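Local structure of N-terminal acetyltransferase B complex subunit MDM20 (Candida albicans, 5K04) at residues A[532-546]-A[575-587]. The protein serves as the non-catalytic subunit of the NatB complex, which acetylates protein N-termini, and probably supports the catalytic subunit. Sequence-based numbering, arbitrary orientation.
Sequences IHYLKTNEALIVSDY and KLKLLVYSIVFED
Leu535 packs on Tyr581 and Ser582 where helix 532-537 crosses helix 575-584 nearly at a right angle (96°), with the axes 9.5 Å apart. The apolar row from Ile532 through Leu535 to Ile542 is the tight part. Leu535 CD1 sits 3.6 Å from Tyr581 CB; the Tyr581 ring leads away, and its OH bonds Glu671. Beside it, Ile532 lies over one face of the Phe585 ring, with CG1 4.1 Å from the ring centroid. On helix 539-542, Ile542 CG2 reaches Leu578 CB and Leu579 CD2. Ser582 OG gives its hydrogen to Leu578 O, on the opposite face of that carbonyl from Ser582 N, and receives one from a water that also bonds Leu535 O.

Polar contacts lie along the rim. Lys536, bent at chi2 and chi3, brings NZ 2.8 Å from Ser582 O and into a salt bridge with Glu586 OE1. Glu586 OE2 accepts from Gln588 N and Asp589 N. The Lys575 end is the hydrated one, with two waters at NZ, one held weakly. Lys575 stays extended to CD, then turns at chi3 (-69°). Its CE and NZ lie over one face of the Tyr546 ring, NZ as a cation-pi contact 4.8 Å from the centroid. NZ also bonds Ser544 O at 2.6 Å, from above the carbonyl plane, while Asp545 OD1 is a long 3.9 Å from Lys575 NZ. Tyr546 OH donates to Ile542 O in the carbonyl plane, on a lone pair. Apolar packing thus sets the crossing; Lys536 joins its helices through a main-chain oxygen and a carboxylate, and Lys575 holds the loop 543-546.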
loop_
_atom_site.group_PDB
_atom_site.type_symbol
_atom_site.label_atom_id
_atom_site.label_comp_id
_atom_site.label_asym_id
_atom_site.label_seq_id
_atom_site.Cartn_x
_atom_site.Cartn_y
_atom_site.Cartn_z
ATOM N N ILE A 532 5.482 21.930 -8.547
ATOM C CA ILE A 532 6.802 22.233 -9.087
ATOM C C ILE A 532 7.820 22.305 -7.954
ATOM O O ILE A 532 8.934 21.773 -8.060
ATOM C CB ILE A 532 6.765 23.542 -9.897
ATOM C CG1 ILE A 532 5.828 23.409 -11.092
ATOM C CG2 ILE A 532 8.153 23.925 -10.354
ATOM C CD1 ILE A 532 6.022 22.135 -11.857
ATOM N N HIS A 533 7.442 22.943 -6.840
ATOM C CA HIS A 533 8.360 23.050 -5.712
ATOM C C HIS A 533 8.677 21.684 -5.098
ATOM O O HIS A 533 9.792 21.477 -4.610
ATOM C CB HIS A 533 7.792 23.989 -4.656
ATOM C CG HIS A 533 8.709 24.183 -3.494
ATOM N ND1 HIS A 533 9.892 24.888 -3.593
ATOM C CD2 HIS A 533 8.640 23.739 -2.217
ATOM C CE1 HIS A 533 10.501 24.885 -2.421
ATOM N NE2 HIS A 533 9.761 24.199 -1.568
ATOM N N TYR A 534 7.725 20.742 -5.123
ATOM C CA TYR A 534 8.017 19.377 -4.680
ATOM C C TYR A 534 9.054 18.710 -5.584
ATOM O O TYR A 534 9.959 18.019 -5.101
ATOM C CB TYR A 534 6.729 18.546 -4.648
ATOM C CG TYR A 534 6.965 17.077 -4.364
ATOM C CD1 TYR A 534 7.115 16.612 -3.058
ATOM C CD2 TYR A 534 7.053 16.153 -5.391
ATOM C CE1 TYR A 534 7.349 15.269 -2.785
ATOM C CE2 TYR A 534 7.285 14.809 -5.124
ATOM C CZ TYR A 534 7.434 14.371 -3.823
ATOM O OH TYR A 534 7.659 13.038 -3.561
ATOM N N LEU A 535 8.930 18.899 -6.903
ATOM C CA LEU A 535 9.844 18.237 -7.836
ATOM C C LEU A 535 11.283 18.710 -7.643
ATOM O O LEU A 535 12.214 17.901 -7.591
ATOM C CB LEU A 535 9.397 18.486 -9.277
ATOM C CG LEU A 535 8.007 18.042 -9.739
ATOM C CD1 LEU A 535 7.805 18.420 -11.202
ATOM C CD2 LEU A 535 7.825 16.579 -9.546
ATOM N N LYS A 536 11.486 20.028 -7.563
ATOM C CA LYS A 536 12.827 20.579 -7.391
ATOM C C LYS A 536 13.391 20.271 -6.011
ATOM O O LYS A 536 14.612 20.245 -5.837
ATOM C CB LYS A 536 12.801 22.086 -7.634
ATOM C CG LYS A 536 11.904 22.513 -8.804
ATOM C CD LYS A 536 12.320 21.866 -10.142
ATOM C CE LYS A 536 13.628 22.453 -10.665
ATOM N NZ LYS A 536 14.284 21.577 -11.663
ATOM N N THR A 537 12.517 20.012 -5.036
ATOM C CA THR A 537 12.944 19.570 -3.711
ATOM C C THR A 537 13.376 18.097 -3.697
ATOM O O THR A 537 14.246 17.716 -2.907
ATOM C CB THR A 537 11.799 19.817 -2.721
ATOM O OG1 THR A 537 11.541 21.223 -2.642
ATOM C CG2 THR A 537 12.148 19.299 -1.331
ATOM N N ASN A 538 12.799 17.255 -4.554
ATOM C CA ASN A 538 12.984 15.811 -4.444
ATOM C C ASN A 538 13.497 15.218 -5.732
ATOM O O ASN A 538 13.152 14.087 -6.099
ATOM C CB ASN A 538 11.690 15.130 -4.027
ATOM C CG ASN A 538 11.299 15.503 -2.642
ATOM O OD1 ASN A 538 11.846 14.979 -1.673
ATOM N ND2 ASN A 538 10.380 16.459 -2.526
ATOM N N GLU A 539 14.363 15.964 -6.418
ATOM C CA GLU A 539 14.916 15.492 -7.680
ATOM C C GLU A 539 15.534 14.109 -7.547
ATOM O O GLU A 539 15.370 13.263 -8.435
ATOM C CB GLU A 539 15.952 16.481 -8.185
ATOM C CG GLU A 539 16.418 16.184 -9.579
ATOM C CD GLU A 539 17.364 17.235 -10.084
ATOM O OE1 GLU A 539 18.563 16.928 -10.212
ATOM O OE2 GLU A 539 16.895 18.364 -10.336
ATOM N N ALA A 540 16.237 13.855 -6.435
ATOM C CA ALA A 540 16.911 12.569 -6.263
ATOM C C ALA A 540 15.918 11.415 -6.282
ATOM O O ALA A 540 16.226 10.334 -6.803
ATOM C CB ALA A 540 17.719 12.559 -4.962
ATOM N N LEU A 541 14.717 11.628 -5.719
ATOM C CA LEU A 541 13.685 10.590 -5.749
ATOM C C LEU A 541 13.061 10.462 -7.133
ATOM O O LEU A 541 12.849 9.346 -7.619
ATOM C CB LEU A 541 12.609 10.894 -4.712
ATOM C CG LEU A 541 13.089 10.935 -3.256
ATOM C CD1 LEU A 541 11.935 11.281 -2.281
ATOM C CD2 LEU A 541 13.754 9.632 -2.868
ATOM N N ILE A 542 12.762 11.601 -7.776
ATOM C CA ILE A 542 12.118 11.606 -9.092
ATOM C C ILE A 542 12.916 10.768 -10.089
ATOM O O ILE A 542 12.349 10.086 -10.952
ATOM C CB ILE A 542 11.958 13.058 -9.580
ATOM C CG1 ILE A 542 11.040 13.850 -8.644
ATOM C CG2 ILE A 542 11.517 13.116 -11.046
ATOM C CD1 ILE A 542 9.771 13.158 -8.298
ATOM N N VAL A 543 14.246 10.800 -9.966
ATOM C CA VAL A 543 15.170 10.128 -10.879
ATOM C C VAL A 543 15.488 8.705 -10.435
ATOM O O VAL A 543 16.095 7.938 -11.202
ATOM C CB VAL A 543 16.425 11.024 -10.985
ATOM C CG1 VAL A 543 17.544 10.375 -11.778
ATOM C CG2 VAL A 543 16.042 12.352 -11.623
ATOM N N SER A 544 15.077 8.320 -9.227
ATOM C CA SER A 544 15.331 6.990 -8.704
ATOM C C SER A 544 14.260 6.018 -9.182
ATOM O O SER A 544 13.343 6.364 -9.928
ATOM C CB SER A 544 15.388 7.013 -7.178
ATOM O OG SER A 544 16.458 7.825 -6.745
ATOM N N ASP A 545 14.395 4.771 -8.756
ATOM C CA ASP A 545 13.401 3.756 -9.037
ATOM C C ASP A 545 12.312 3.819 -7.985
ATOM O O ASP A 545 12.591 3.958 -6.787
ATOM C CB ASP A 545 14.051 2.379 -9.069
ATOM C CG ASP A 545 14.928 2.197 -10.293
ATOM O OD1 ASP A 545 14.475 2.567 -11.396
ATOM O OD2 ASP A 545 16.068 1.713 -10.142
ATOM N N TYR A 546 11.072 3.743 -8.453
ATOM C CA TYR A 546 9.893 3.880 -7.612
ATOM C C TYR A 546 9.480 2.519 -7.052
ATOM O O TYR A 546 9.629 1.488 -7.714
ATOM C CB TYR A 546 8.737 4.493 -8.412
ATOM C CG TYR A 546 9.044 5.814 -9.130
ATOM C CD1 TYR A 546 10.106 6.635 -8.745
ATOM C CD2 TYR A 546 8.251 6.244 -10.185
ATOM C CE1 TYR A 546 10.368 7.850 -9.410
ATOM C CE2 TYR A 546 8.500 7.455 -10.845
ATOM C CZ TYR A 546 9.552 8.248 -10.455
ATOM O OH TYR A 546 9.791 9.423 -11.130
ATOM N N LYS A 575 7.348 8.807 -14.805
ATOM C CA LYS A 575 8.650 9.381 -14.485
ATOM C C LYS A 575 9.030 10.483 -15.469
ATOM O O LYS A 575 9.555 11.532 -15.072
ATOM C CB LYS A 575 9.716 8.287 -14.466
ATOM C CG LYS A 575 11.110 8.851 -14.165
ATOM C CD LYS A 575 12.165 7.762 -14.023
ATOM C CE LYS A 575 11.952 6.938 -12.761
ATOM N NZ LYS A 575 13.136 6.082 -12.454
ATOM N N LEU A 576 8.750 10.269 -16.761
ATOM C CA LEU A 576 9.142 11.234 -17.778
ATOM C C LEU A 576 8.337 12.516 -17.660
ATOM O O LEU A 576 8.871 13.612 -17.886
ATOM C CB LEU A 576 8.979 10.618 -19.167
ATOM C CG LEU A 576 9.993 9.526 -19.516
ATOM C CD1 LEU A 576 9.588 8.796 -20.811
ATOM C CD2 LEU A 576 11.372 10.145 -19.641
ATOM N N LYS A 577 7.047 12.394 -17.329
ATOM C CA LYS A 577 6.227 13.574 -17.089
ATOM C C LYS A 577 6.846 14.437 -16.004
ATOM O O LYS A 577 6.943 15.659 -16.146
ATOM C CB LYS A 577 4.803 13.166 -16.701
ATOM C CG LYS A 577 4.006 12.510 -17.828
ATOM C CD LYS A 577 3.931 13.384 -19.073
ATOM C CE LYS A 577 2.934 12.823 -20.089
ATOM N NZ LYS A 577 1.488 12.851 -19.630
ATOM N N LEU A 578 7.292 13.802 -14.912
ATOM C CA LEU A 578 7.871 14.553 -13.802
ATOM C C LEU A 578 9.203 15.176 -14.201
ATOM O O LEU A 578 9.508 16.305 -13.804
ATOM C CB LEU A 578 8.025 13.644 -12.587
ATOM C CG LEU A 578 6.696 13.044 -12.117
ATOM C CD1 LEU A 578 6.896 12.240 -10.847
ATOM C CD2 LEU A 578 5.659 14.132 -11.899
ATOM N N LEU A 579 9.994 14.468 -15.008
ATOM C CA LEU A 579 11.191 15.078 -15.581
ATOM C C LEU A 579 10.831 16.280 -16.438
ATOM O O LEU A 579 11.425 17.360 -16.289
ATOM C CB LEU A 579 11.966 14.052 -16.398
ATOM C CG LEU A 579 12.478 12.883 -15.549
ATOM C CD1 LEU A 579 13.228 11.872 -16.398
ATOM C CD2 LEU A 579 13.376 13.412 -14.455
ATOM N N VAL A 580 9.842 16.119 -17.327
ATOM C CA VAL A 580 9.409 17.229 -18.180
ATOM C C VAL A 580 9.171 18.473 -17.336
ATOM O O VAL A 580 9.742 19.540 -17.586
ATOM C CB VAL A 580 8.144 16.848 -18.982
ATOM C CG1 VAL A 580 7.511 18.100 -19.624
ATOM C CG2 VAL A 580 8.462 15.832 -20.062
ATOM N N TYR A 581 8.328 18.346 -16.313
ATOM C CA TYR A 581 8.001 19.511 -15.502
ATOM C C TYR A 581 9.226 20.006 -14.741
ATOM O O TYR A 581 9.411 21.214 -14.572
ATOM C CB TYR A 581 6.835 19.178 -14.560
ATOM C CG TYR A 581 5.501 19.168 -15.288
ATOM C CD1 TYR A 581 4.803 20.353 -15.520
ATOM C CD2 TYR A 581 4.943 17.987 -15.748
ATOM C CE1 TYR A 581 3.582 20.364 -16.190
ATOM C CE2 TYR A 581 3.721 17.986 -16.416
ATOM C CZ TYR A 581 3.049 19.184 -16.645
ATOM O OH TYR A 581 1.841 19.176 -17.313
ATOM N N SER A 582 10.089 19.086 -14.305
ATOM C CA SER A 582 11.313 19.477 -13.616
ATOM C C SER A 582 12.223 20.285 -14.532
ATOM O O SER A 582 12.880 21.237 -14.090
ATOM C CB SER A 582 12.042 18.235 -13.105
ATOM O OG SER A 582 11.218 17.458 -12.250
ATOM N N ILE A 583 12.265 19.919 -15.815
ATOM C CA ILE A 583 13.132 20.589 -16.781
ATOM C C ILE A 583 12.557 21.942 -17.182
ATOM O O ILE A 583 13.259 22.955 -17.182
ATOM C CB ILE A 583 13.340 19.681 -18.003
ATOM C CG1 ILE A 583 14.132 18.438 -17.590
ATOM C CG2 ILE A 583 14.010 20.454 -19.125
ATOM C CD1 ILE A 583 13.919 17.216 -18.480
ATOM N N VAL A 584 11.270 21.966 -17.530
ATOM C CA VAL A 584 10.568 23.211 -17.843
ATOM C C VAL A 584 10.884 24.286 -16.809
ATOM O O VAL A 584 11.156 25.445 -17.151
ATOM C CB VAL A 584 9.052 22.946 -17.925
ATOM C CG1 VAL A 584 8.283 24.262 -17.952
ATOM C CG2 VAL A 584 8.732 22.087 -19.128
ATOM N N PHE A 585 10.875 23.914 -15.526
ATOM C CA PHE A 585 11.057 24.867 -14.438
ATOM C C PHE A 585 12.451 24.786 -13.813
ATOM O O PHE A 585 12.643 25.168 -12.657
ATOM C CB PHE A 585 9.962 24.684 -13.387
ATOM C CG PHE A 585 8.576 25.043 -13.890
ATOM C CD1 PHE A 585 8.155 26.371 -13.931
ATOM C CD2 PHE A 585 7.703 24.057 -14.336
ATOM C CE1 PHE A 585 6.877 26.705 -14.387
ATOM C CE2 PHE A 585 6.429 24.380 -14.797
ATOM C CZ PHE A 585 6.011 25.704 -14.827
ATOM N N GLU A 586 13.433 24.312 -14.579
ATOM C CA GLU A 586 14.835 24.381 -14.181
ATOM C C GLU A 586 15.406 25.720 -14.638
ATOM O O GLU A 586 15.234 26.111 -15.798
ATOM C CB GLU A 586 15.620 23.206 -14.781
ATOM C CG GLU A 586 17.123 23.155 -14.469
ATOM C CD GLU A 586 17.466 23.411 -13.006
ATOM O OE1 GLU A 586 16.728 22.951 -12.115
ATOM O OE2 GLU A 586 18.479 24.095 -12.752
ATOM N N ASP A 587 16.055 26.438 -13.713
ATOM C CA ASP A 587 16.560 27.774 -14.000
ATOM C C ASP A 587 18.072 27.854 -14.146
ATOM O O ASP A 587 18.572 28.870 -14.646
ATOM C CB ASP A 587 16.126 28.760 -12.903
ATOM C CG ASP A 587 14.637 28.715 -12.632
ATOM O OD1 ASP A 587 13.852 28.636 -13.608
ATOM O OD2 ASP A 587 14.254 28.768 -11.442
HETATM O O HOH W 1 13.159 16.942 -10.130
HETATM O O HOH W 2 15.795 6.757 -13.632
HETATM O O HOH W 3 11.021 3.672 -11.357
#